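Long-range contacts in sugar phosphate isomerase/epimerase (PDB 3OBE), which probably works as an isomerase or epimerase on sugar phosphates or related sugars, built on a xylose isomerase-like TIM barrel: residues A[25-34]-A[285-293]; A[55-65]-A[115-126]. All coordinates share one frame; numbering follows the deposited sequence.

Contact 1 (A[25-34]-A[285-293])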
loop_
_atom_site.group_PDB
_atom_site.type_symbol
_atom_site.label_atom_id
_atom_site.label_comp_id
_atom_site.label_asym_id
_atom_site.label_seq_id
_atom_site.Cartn_x
_atom_site.Cartn_y
_atom_site.Cartn_z
ATOM N N LEU A 25 -6.068 -0.129 -7.024
ATOM C CA LEU A 25 -6.139 -1.557 -6.693
ATOM C C LEU A 25 -4.745 -2.094 -6.525
ATOM O O LEU A 25 -3.896 -1.894 -7.413
ATOM C CB LEU A 25 -6.809 -2.359 -7.850
ATOM C CG LEU A 25 -6.892 -3.883 -7.621
ATOM C CD1 LEU A 25 -7.855 -4.233 -6.492
ATOM C CD2 LEU A 25 -7.312 -4.633 -8.876
ATOM N N GLN A 26 -4.514 -2.840 -5.441
ATOM C CA GLN A 26 -3.310 -3.661 -5.316
ATOM C C GLN A 26 -3.514 -4.950 -6.097
ATOM O O GLN A 26 -4.394 -5.743 -5.804
ATOM C CB GLN A 26 -2.984 -3.917 -3.846
ATOM C CG GLN A 26 -1.992 -5.053 -3.544
ATOM C CD GLN A 26 -0.676 -4.959 -4.313
ATOM O OE1 GLN A 26 -0.419 -5.774 -5.189
ATOM N NE2 GLN A 26 0.150 -3.946 -4.003
ATOM N N THR A 27 -2.727 -5.149 -7.148
ATOM C CA THR A 27 -2.998 -6.194 -8.077
ATOM C C THR A 27 -2.734 -7.635 -7.577
ATOM O O THR A 27 -3.183 -8.636 -8.204
ATOM C CB THR A 27 -2.173 -5.991 -9.373
ATOM O OG1 THR A 27 -0.786 -6.025 -9.061
ATOM C CG2 THR A 27 -2.596 -4.657 -10.108
ATOM N N TYR A 28 -2.026 -7.735 -6.460
ATOM C CA TYR A 28 -1.886 -8.996 -5.778
ATOM C C TYR A 28 -3.273 -9.593 -5.443
ATOM O O TYR A 28 -3.420 -10.811 -5.392
ATOM C CB TYR A 28 -1.072 -8.807 -4.526
ATOM C CG TYR A 28 -0.684 -10.104 -3.849
ATOM C CD1 TYR A 28 0.244 -10.958 -4.419
ATOM C CD2 TYR A 28 -1.298 -10.470 -2.641
ATOM C CE1 TYR A 28 0.600 -12.146 -3.789
ATOM C CE2 TYR A 28 -0.952 -11.657 -2.013
ATOM C CZ TYR A 28 -0.026 -12.476 -2.593
ATOM O OH TYR A 28 0.320 -13.640 -1.950
ATOM N N SER A 29 -4.286 -8.732 -5.329
ATOM C CA SER A 29 -5.672 -9.173 -5.107
ATOM C C SER A 29 -6.183 -10.159 -6.137
ATOM O O SER A 29 -7.061 -10.940 -5.816
ATOM C CB SER A 29 -6.635 -7.970 -5.123
ATOM O OG SER A 29 -6.253 -7.019 -4.143
ATOM N N LEU A 30 -5.679 -10.095 -7.371
ATOM C CA LEU A 30 -6.269 -10.837 -8.467
ATOM C C LEU A 30 -5.484 -12.115 -8.731
ATOM O O LEU A 30 -5.966 -13.001 -9.424
ATOM C CB LEU A 30 -6.285 -9.973 -9.717
ATOM C CG LEU A 30 -7.300 -8.834 -9.636
ATOM C CD1 LEU A 30 -7.132 -7.882 -10.832
ATOM C CD2 LEU A 30 -8.731 -9.464 -9.671
ATOM N N GLY A 31 -4.280 -12.181 -8.143
ATOM C CA GLY A 31 -3.227 -13.143 -8.499
ATOM C C GLY A 31 -3.187 -13.517 -9.951
ATOM O O GLY A 31 -3.045 -12.662 -10.877
ATOM N N GLN A 32 -3.431 -14.803 -10.174
ATOM C CA GLN A 32 -3.278 -15.387 -11.491
ATOM C C GLN A 32 -4.412 -14.974 -12.407
ATOM O O GLN A 32 -4.281 -15.091 -13.613
ATOM C CB GLN A 32 -3.152 -16.929 -11.385
ATOM C CG GLN A 32 -1.797 -17.359 -10.837
ATOM C CD GLN A 32 -0.651 -17.007 -11.788
ATOM O OE1 GLN A 32 -0.785 -17.103 -13.020
ATOM N NE2 GLN A 32 0.465 -16.561 -11.223
ATOM N N GLU A 33 -5.527 -14.468 -11.854
ATOM C CA GLU A 33 -6.661 -14.145 -12.731
ATOM C C GLU A 33 -6.310 -13.002 -13.672
ATOM O O GLU A 33 -6.792 -12.981 -14.809
ATOM C CB GLU A 33 -7.920 -13.778 -11.956
ATOM C CG GLU A 33 -8.403 -14.872 -11.067
ATOM C CD GLU A 33 -9.642 -14.517 -10.264
ATOM O OE1 GLU A 33 -10.449 -13.650 -10.719
ATOM O OE2 GLU A 33 -9.807 -15.163 -9.194
ATOM N N LEU A 34 -5.457 -12.094 -13.212
ATOM C CA LEU A 34 -4.998 -10.965 -14.036
ATOM C C LEU A 34 -3.825 -11.409 -14.926
ATOM O O LEU A 34 -3.856 -11.202 -16.127
ATOM C CB LEU A 34 -4.599 -9.755 -13.170
ATOM C CG LEU A 34 -4.121 -8.479 -13.888
ATOM C CD1 LEU A 34 -5.116 -7.971 -14.940
ATOM C CD2 LEU A 34 -3.774 -7.342 -12.871
ATOM N N ARG A 285 -15.740 -17.944 -5.098
ATOM C CA ARG A 285 -15.941 -16.907 -6.103
ATOM C C ARG A 285 -14.589 -16.458 -6.664
ATOM O O ARG A 285 -13.520 -16.736 -6.105
ATOM C CB ARG A 285 -16.688 -15.730 -5.498
ATOM C CG ARG A 285 -18.102 -16.094 -4.972
ATOM C CD ARG A 285 -18.634 -14.938 -4.171
ATOM N NE ARG A 285 -17.971 -14.854 -2.869
ATOM C CZ ARG A 285 -18.397 -14.113 -1.852
ATOM N NH1 ARG A 285 -19.436 -13.317 -2.008
ATOM N NH2 ARG A 285 -17.745 -14.134 -0.706
ATOM N N THR A 286 -14.645 -15.729 -7.765
ATOM C CA THR A 286 -13.424 -15.183 -8.347
ATOM C C THR A 286 -12.989 -13.915 -7.633
ATOM O O THR A 286 -13.806 -13.128 -7.147
ATOM C CB THR A 286 -13.590 -14.871 -9.861
ATOM O OG1 THR A 286 -14.565 -13.831 -10.059
ATOM C CG2 THR A 286 -13.995 -16.085 -10.636
ATOM N N GLN A 287 -11.679 -13.660 -7.646
ATOM C CA GLN A 287 -11.184 -12.369 -7.187
ATOM C C GLN A 287 -11.708 -11.242 -8.045
ATOM O O GLN A 287 -12.019 -10.172 -7.501
ATOM C CB GLN A 287 -9.655 -12.367 -7.131
ATOM C CG GLN A 287 -9.101 -13.349 -6.085
ATOM C CD GLN A 287 -9.586 -13.019 -4.697
ATOM O OE1 GLN A 287 -10.513 -13.647 -4.196
ATOM N NE2 GLN A 287 -8.973 -12.037 -4.064
ATOM N N PHE A 288 -11.844 -11.467 -9.353
ATOM C CA PHE A 288 -12.411 -10.388 -10.210
ATOM C C PHE A 288 -13.760 -9.942 -9.717
ATOM O O PHE A 288 -14.033 -8.753 -9.689
ATOM C CB PHE A 288 -12.472 -10.751 -11.680
ATOM C CG PHE A 288 -11.376 -10.132 -12.473
ATOM C CD1 PHE A 288 -11.368 -8.773 -12.704
ATOM C CD2 PHE A 288 -10.336 -10.894 -12.958
ATOM C CE1 PHE A 288 -10.355 -8.194 -13.437
ATOM C CE2 PHE A 288 -9.299 -10.299 -13.680
ATOM C CZ PHE A 288 -9.339 -8.947 -13.914
ATOM N N GLU A 289 -14.620 -10.886 -9.357
ATOM C CA GLU A 289 -15.933 -10.525 -8.830
ATOM C C GLU A 289 -15.845 -9.620 -7.640
ATOM O O GLU A 289 -16.509 -8.594 -7.580
ATOM C CB GLU A 289 -16.763 -11.757 -8.498
ATOM C CG GLU A 289 -18.160 -11.331 -7.978
ATOM C CD GLU A 289 -19.034 -12.456 -7.524
ATOM O OE1 GLU A 289 -18.648 -13.634 -7.688
ATOM O OE2 GLU A 289 -20.110 -12.116 -6.931
ATOM N N GLY A 290 -15.006 -9.987 -6.687
ATOM C CA GLY A 290 -14.859 -9.204 -5.440
ATOM C C GLY A 290 -14.288 -7.830 -5.709
ATOM O O GLY A 290 -14.763 -6.836 -5.163
ATOM N N VAL A 291 -13.372 -7.779 -6.667
ATOM C CA VAL A 291 -12.743 -6.520 -7.062
ATOM C C VAL A 291 -13.750 -5.617 -7.794
ATOM O O VAL A 291 -13.822 -4.426 -7.550
ATOM C CB VAL A 291 -11.469 -6.828 -7.902
ATOM C CG1 VAL A 291 -11.072 -5.658 -8.707
ATOM C CG2 VAL A 291 -10.347 -7.343 -6.935
ATOM N N GLU A 292 -14.560 -6.207 -8.654
ATOM C CA GLU A 292 -15.592 -5.454 -9.381
ATOM C C GLU A 292 -16.696 -4.929 -8.454
ATOM O O GLU A 292 -17.088 -3.768 -8.569
ATOM C CB GLU A 292 -16.169 -6.337 -10.463
ATOM C CG GLU A 292 -15.205 -6.499 -11.606
ATOM C CD GLU A 292 -15.716 -7.375 -12.710
ATOM O OE1 GLU A 292 -16.416 -8.392 -12.426
ATOM O OE2 GLU A 292 -15.425 -7.040 -13.883
ATOM N N LYS A 293 -17.160 -5.768 -7.549
ATOM C CA LYS A 293 -18.192 -5.404 -6.589
ATOM C C LYS A 293 -17.691 -4.359 -5.588
ATOM O O LYS A 293 -18.452 -3.469 -5.188
ATOM C CB LYS A 293 -18.760 -6.627 -5.880
ATOM C CG LYS A 293 -19.734 -7.366 -6.841
ATOM C CD LYS A 293 -20.403 -8.532 -6.252
ATOM C CE LYS A 293 -21.560 -8.906 -7.197
ATOM N NZ LYS A 293 -21.784 -10.301 -7.279
#

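Contact 2 (A[55-65]-A[115-126]). With EOH (ethanol), chain G.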
loop_
_atom_site.group_PDB
_atom_site.type_symbol
_atom_site.label_atom_id
_atom_site.label_comp_id
_atom_site.label_asym_id
_atom_site.label_seq_id
_atom_site.Cartn_x
_atom_site.Cartn_y
_atom_site.Cartn_z
ATOM N N ILE A 55 1.433 -2.316 -7.665
ATOM C CA ILE A 55 1.891 -3.638 -8.093
ATOM C C ILE A 55 2.754 -4.303 -6.996
ATOM O O ILE A 55 2.797 -3.836 -5.852
ATOM C CB ILE A 55 2.583 -3.559 -9.482
ATOM C CG1 ILE A 55 3.827 -2.695 -9.427
ATOM C CG2 ILE A 55 1.527 -3.057 -10.551
ATOM C CD1 ILE A 55 4.713 -2.854 -10.634
ATOM N N PHE A 56 3.369 -5.413 -7.367
ATOM C CA PHE A 56 4.156 -6.236 -6.490
ATOM C C PHE A 56 5.135 -7.003 -7.369
ATOM O O PHE A 56 5.029 -7.001 -8.577
ATOM C CB PHE A 56 3.243 -7.169 -5.678
ATOM C CG PHE A 56 2.587 -8.225 -6.501
ATOM C CD1 PHE A 56 1.437 -7.964 -7.202
ATOM C CD2 PHE A 56 3.158 -9.498 -6.599
ATOM C CE1 PHE A 56 0.825 -8.969 -7.977
ATOM C CE2 PHE A 56 2.556 -10.494 -7.381
ATOM C CZ PHE A 56 1.406 -10.216 -8.064
ATOM N N GLY A 57 6.066 -7.714 -6.743
ATOM C CA GLY A 57 6.822 -8.735 -7.462
ATOM C C GLY A 57 8.219 -8.322 -7.900
ATOM O O GLY A 57 8.886 -9.051 -8.626
ATOM N N TYR A 58 8.637 -7.129 -7.531
ATOM C CA TYR A 58 9.963 -6.634 -7.898
ATOM C C TYR A 58 11.019 -7.631 -7.480
ATOM O O TYR A 58 10.976 -8.122 -6.384
ATOM C CB TYR A 58 10.241 -5.314 -7.171
ATOM C CG TYR A 58 11.664 -4.801 -7.370
ATOM C CD1 TYR A 58 12.074 -4.251 -8.574
ATOM C CD2 TYR A 58 12.618 -4.907 -6.356
ATOM C CE1 TYR A 58 13.357 -3.791 -8.749
ATOM C CE2 TYR A 58 13.905 -4.427 -6.518
ATOM C CZ TYR A 58 14.272 -3.871 -7.701
ATOM O OH TYR A 58 15.556 -3.403 -7.908
ATOM N N ARG A 59 11.973 -7.921 -8.357
ATOM C CA ARG A 59 13.064 -8.857 -8.006
ATOM C C ARG A 59 14.359 -8.083 -8.039
ATOM O O ARG A 59 14.694 -7.516 -9.068
ATOM C CB ARG A 59 13.152 -10.013 -9.021
ATOM C CG ARG A 59 11.948 -10.940 -9.036
ATOM C CD ARG A 59 11.974 -11.933 -7.875
ATOM N N GLU A 60 15.082 -8.042 -6.923
ATOM C CA GLU A 60 16.259 -7.199 -6.835
ATOM C C GLU A 60 17.436 -7.714 -7.654
ATOM O O GLU A 60 18.310 -6.948 -7.994
ATOM C CB GLU A 60 16.670 -6.966 -5.371
ATOM C CG GLU A 60 17.309 -8.143 -4.720
ATOM C CD GLU A 60 17.267 -8.027 -3.217
ATOM O OE1 GLU A 60 16.167 -8.054 -2.635
ATOM O OE2 GLU A 60 18.339 -7.858 -2.630
ATOM N N ASP A 61 17.476 -8.994 -8.000
ATOM C CA ASP A 61 18.638 -9.498 -8.772
ATOM C C ASP A 61 18.534 -9.062 -10.229
ATOM O O ASP A 61 19.529 -8.596 -10.796
ATOM C CB ASP A 61 18.821 -11.024 -8.655
ATOM C CG ASP A 61 17.605 -11.817 -9.077
ATOM O OD1 ASP A 61 16.445 -11.368 -8.908
ATOM O OD2 ASP A 61 17.816 -12.941 -9.585
ATOM N N THR A 62 17.325 -9.170 -10.803
ATOM C CA THR A 62 17.101 -8.857 -12.217
ATOM C C THR A 62 16.503 -7.487 -12.464
ATOM O O THR A 62 16.539 -6.998 -13.577
ATOM C CB THR A 62 16.147 -9.882 -12.853
ATOM O OG1 THR A 62 14.891 -9.870 -12.164
ATOM C CG2 THR A 62 16.760 -11.300 -12.812
ATOM N N GLY A 63 15.903 -6.880 -11.441
ATOM C CA GLY A 63 15.197 -5.638 -11.643
ATOM C C GLY A 63 13.871 -5.740 -12.387
ATOM O O GLY A 63 13.298 -4.716 -12.754
ATOM N N LYS A 64 13.366 -6.960 -12.570
ATOM C CA LYS A 64 12.094 -7.176 -13.264
ATOM C C LYS A 64 11.015 -7.544 -12.247
ATOM O O LYS A 64 11.299 -7.652 -11.038
ATOM C CB LYS A 64 12.274 -8.251 -14.347
ATOM C CG LYS A 64 13.164 -7.780 -15.443
ATOM C CD LYS A 64 13.113 -8.706 -16.612
ATOM C CE LYS A 64 14.197 -8.426 -17.588
ATOM N NZ LYS A 64 14.205 -9.517 -18.617
ATOM N N PHE A 65 9.778 -7.679 -12.729
ATOM C CA PHE A 65 8.631 -7.952 -11.883
ATOM C C PHE A 65 8.048 -9.272 -12.326
ATOM O O PHE A 65 7.915 -9.518 -13.529
ATOM C CB PHE A 65 7.552 -6.842 -12.038
ATOM C CG PHE A 65 8.050 -5.462 -11.649
ATOM C CD1 PHE A 65 8.776 -4.690 -12.545
ATOM C CD2 PHE A 65 7.859 -4.993 -10.376
ATOM C CE1 PHE A 65 9.273 -3.465 -12.177
ATOM C CE2 PHE A 65 8.351 -3.737 -9.986
ATOM C CZ PHE A 65 9.039 -2.983 -10.864
ATOM N N PHE A 115 19.914 -1.754 -2.163
ATOM C CA PHE A 115 18.622 -2.272 -2.578
ATOM C C PHE A 115 17.741 -1.122 -3.030
ATOM O O PHE A 115 17.132 -1.166 -4.112
ATOM C CB PHE A 115 17.911 -3.013 -1.437
ATOM C CG PHE A 115 16.498 -3.393 -1.766
ATOM C CD1 PHE A 115 16.223 -4.584 -2.423
ATOM C CD2 PHE A 115 15.430 -2.536 -1.458
ATOM C CE1 PHE A 115 14.917 -4.921 -2.778
ATOM C CE2 PHE A 115 14.133 -2.855 -1.791
ATOM C CZ PHE A 115 13.860 -4.048 -2.477
ATOM N N TRP A 116 17.615 -0.118 -2.166
ATOM C CA TRP A 116 16.663 0.972 -2.451
ATOM C C TRP A 116 17.106 1.846 -3.620
ATOM O O TRP A 116 16.269 2.350 -4.358
ATOM C CB TRP A 116 16.367 1.778 -1.187
ATOM C CG TRP A 116 15.508 1.009 -0.224
ATOM C CD1 TRP A 116 15.864 0.503 0.982
ATOM C CD2 TRP A 116 14.152 0.586 -0.436
ATOM N NE1 TRP A 116 14.836 -0.195 1.548
ATOM C CE2 TRP A 116 13.762 -0.160 0.703
ATOM C CE3 TRP A 116 13.221 0.775 -1.456
ATOM C CZ2 TRP A 116 12.484 -0.696 0.834
ATOM C CZ3 TRP A 116 11.993 0.218 -1.348
ATOM C CH2 TRP A 116 11.625 -0.541 -0.204
ATOM N N LYS A 117 18.424 2.032 -3.785
ATOM C CA LYS A 117 18.938 2.820 -4.920
ATOM C C LYS A 117 18.571 2.120 -6.240
ATOM O O LYS A 117 18.033 2.734 -7.183
ATOM C CB LYS A 117 20.446 3.054 -4.807
ATOM C CG LYS A 117 20.858 4.043 -3.790
ATOM C CD LYS A 117 22.385 4.050 -3.658
ATOM C CE LYS A 117 22.878 5.119 -2.685
ATOM N NZ LYS A 117 24.359 5.284 -2.810
ATOM N N LYS A 118 18.856 0.831 -6.333
ATOM C CA LYS A 118 18.565 0.133 -7.568
ATOM C C LYS A 118 17.077 0.076 -7.835
ATOM O O LYS A 118 16.605 0.325 -8.986
ATOM C CB LYS A 118 19.175 -1.281 -7.544
ATOM C CG LYS A 118 18.793 -2.094 -8.739
ATOM C CD LYS A 118 19.566 -3.419 -8.808
ATOM C CE LYS A 118 19.254 -4.179 -10.099
ATOM N NZ LYS A 118 19.592 -3.377 -11.302
ATOM N N ALA A 119 16.308 -0.209 -6.777
ATOM C CA ALA A 119 14.866 -0.278 -6.915
ATOM C C ALA A 119 14.302 1.066 -7.374
ATOM O O ALA A 119 13.389 1.077 -8.190
ATOM C CB ALA A 119 14.183 -0.721 -5.619
ATOM N N THR A 120 14.860 2.178 -6.880
ATOM C CA THR A 120 14.362 3.510 -7.255
ATOM C C THR A 120 14.612 3.758 -8.744
ATOM O O THR A 120 13.720 4.243 -9.451
ATOM C CB THR A 120 15.019 4.597 -6.404
ATOM O OG1 THR A 120 14.677 4.363 -5.011
ATOM C CG2 THR A 120 14.618 6.008 -6.883
ATOM N N ASP A 121 15.797 3.389 -9.222
ATOM C CA ASP A 121 16.132 3.582 -10.645
ATOM C C ASP A 121 15.090 2.859 -11.531
ATOM O O ASP A 121 14.609 3.379 -12.551
ATOM C CB ASP A 121 17.544 3.101 -10.925
ATOM C CG ASP A 121 18.623 4.034 -10.354
ATOM O OD1 ASP A 121 18.345 5.209 -10.024
ATOM O OD2 ASP A 121 19.760 3.567 -10.242
ATOM N N ILE A 122 14.744 1.640 -11.139
ATOM C CA ILE A 122 13.783 0.815 -11.905
ATOM C C ILE A 122 12.389 1.399 -11.801
ATOM O O ILE A 122 11.669 1.471 -12.784
ATOM C CB ILE A 122 13.786 -0.640 -11.407
ATOM C CG1 ILE A 122 15.134 -1.315 -11.718
ATOM C CG2 ILE A 122 12.567 -1.457 -11.944
ATOM C CD1 ILE A 122 15.392 -1.565 -13.194
ATOM N N HIS A 123 12.019 1.877 -10.618
ATOM C CA HIS A 123 10.672 2.378 -10.416
ATOM C C HIS A 123 10.509 3.773 -11.012
ATOM O O HIS A 123 9.375 4.162 -11.375
ATOM C CB HIS A 123 10.279 2.365 -8.922
ATOM C CG HIS A 123 9.894 1.001 -8.412
ATOM N ND1 HIS A 123 10.837 0.019 -8.170
ATOM C CD2 HIS A 123 8.684 0.438 -8.165
ATOM C CE1 HIS A 123 10.217 -1.079 -7.772
ATOM N NE2 HIS A 123 8.915 -0.849 -7.732
ATOM N N ALA A 124 11.603 4.515 -11.175
ATOM C CA ALA A 124 11.526 5.807 -11.903
ATOM C C ALA A 124 11.169 5.522 -13.363
ATOM O O ALA A 124 10.315 6.199 -13.991
ATOM C CB ALA A 124 12.837 6.589 -11.743
ATOM N N GLU A 125 11.778 4.488 -13.925
ATOM C CA GLU A 125 11.427 4.056 -15.278
ATOM C C GLU A 125 9.946 3.671 -15.373
ATOM O O GLU A 125 9.281 3.974 -16.377
ATOM C CB GLU A 125 12.250 2.820 -15.705
ATOM C CG GLU A 125 13.730 2.909 -15.922
ATOM C CD GLU A 125 14.327 1.493 -16.260
ATOM O OE1 GLU A 125 13.877 0.468 -15.695
ATOM O OE2 GLU A 125 15.210 1.396 -17.114
ATOM N N LEU A 126 9.449 2.983 -14.349
ATOM C CA LEU A 126 8.077 2.489 -14.291
ATOM C C LEU A 126 7.086 3.665 -14.161
ATOM O O LEU A 126 5.953 3.545 -14.608
ATOM C CB LEU A 126 7.923 1.518 -13.118
ATOM C CG LEU A 126 6.649 0.688 -12.967
ATOM C CD1 LEU A 126 6.447 -0.239 -14.199
ATOM C CD2 LEU A 126 6.672 -0.089 -11.645
HETATM C C1 EOH G . 3.828 -8.599 -10.703
HETATM C C2 EOH G . 2.884 -9.506 -11.438
HETATM O O EOH G . 3.636 -7.235 -10.978
HETATM O O HOH W 1 17.095 -3.500 -5.695
#

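Contact 1 (A[25-34]-A[285-293])
Glu33 turns its carboxylate onto the start of helix 287-300 and takes the first two backbone N-H groups there, one with each oxygen. Gln287 N gives a hydrogen bond to OE2 and Phe288 N one to OE1, each 2.9 Å long; both arrive on the syn side, the second 33° out of the carboxylate plane. Beyond CG the chain runs extended (chi2 179°), long enough to reach helix 287-300 from helix 32-35. Beneath this polar bridge the packing is tight and apolar. Leu30 CD2 sits over one face of the Phe288 ring, 3.9 Å from its centroid in a CH-pi contact, and also touches Val291 CG2 at 3.8 Å. Leu25 of strand 24-26 packs CD2 on Val291 CG1 and CD1 near its CG2, and Leu45 of helix 38-48 closes over Phe288 and Val291. Toward solvent the contact thins to Thr286, whose CB lies 3.5 Å from Glu33 OE1 while its OG1 caps the helix by accepting from Glu289 N. Gln287, bent at chi2 (-60°), sends NE2 to Ser29 O (2.8 Å) in its own amide plane, and Glu279 O takes a second bond from NE2. Replacing Glu33 by an alanine is likely to leave the N-H groups of Gln287 and Phe288 without these acceptors. A carboxylate suits this place, since its negative charge probably also gains from the positive, N-terminal end of the helix dipole.

Contact 2 (A[55-65]-A[115-126])
With CG of Tyr58 swung anti to the backbone N (chi1 174°) and that of Phe115 likewise (172°), the two side chains slide past each other in opposite directions between a loop and a helix of the TIM barrel. The loop follows strand 52-55, and helix 109-126 packs along it. Tyr58, Phe65, Phe115 and His123 form an aromatic cluster. Phe115 CE1 comes to the edge of the tyrosine ring, 3.9 Å from CE2, with the ring planes at 85°; the small Ala119 lets the phenol end lie close against the helix, CZ to CB 3.8 Å. Phe65 directs its edge at the face of His123 in an offset edge-to-face pair, centroids 5.4 Å apart. The imidazole is fixed at both nitrogens: ND1 donates to Ala119 O one turn back, and NE2 is hydrogen-bonded to Ser95 OG. Ile122 CG2 touches both Tyr58 CE1 and Phe65 CE1 and lies 3.4 Å from Gly63 O; a CB on Gly63 would probably be tight against Ile122 CD1, and the positive phi there also favours glycine. Deeper in, Ile55 CD1 and Leu126 CD2 meet tip to tip. At the outer end Glu60 crosses Phe115 at about a right angle, its OE1 3.4 Å from CE1 and held by Ser100 N. A water joins Tyr58 OH (2.7 Å) to Phe115 O, to which it donates at 2.8 Å.

In the fold
From the N terminus the chain enters the barrel through strand 24-26 and the turn into helix 32-35, the first half of contact 1. It passes helix 38-48 and strand 52-55 into the loop 55-65, then strand 91-95, and contact 2 closes a loop of about 50 residues when helix 109-126 comes back against it. The chain then completes the remaining strands before helix 287-300 returns to strand 24-26, so contact 1 encloses contact 2 and joins the first strand to the last helix. The two meet at neighbouring strands: Gln26 NE2 probably hydrogen-bonds to Ile55 O, and Thr27 packs against Phe56.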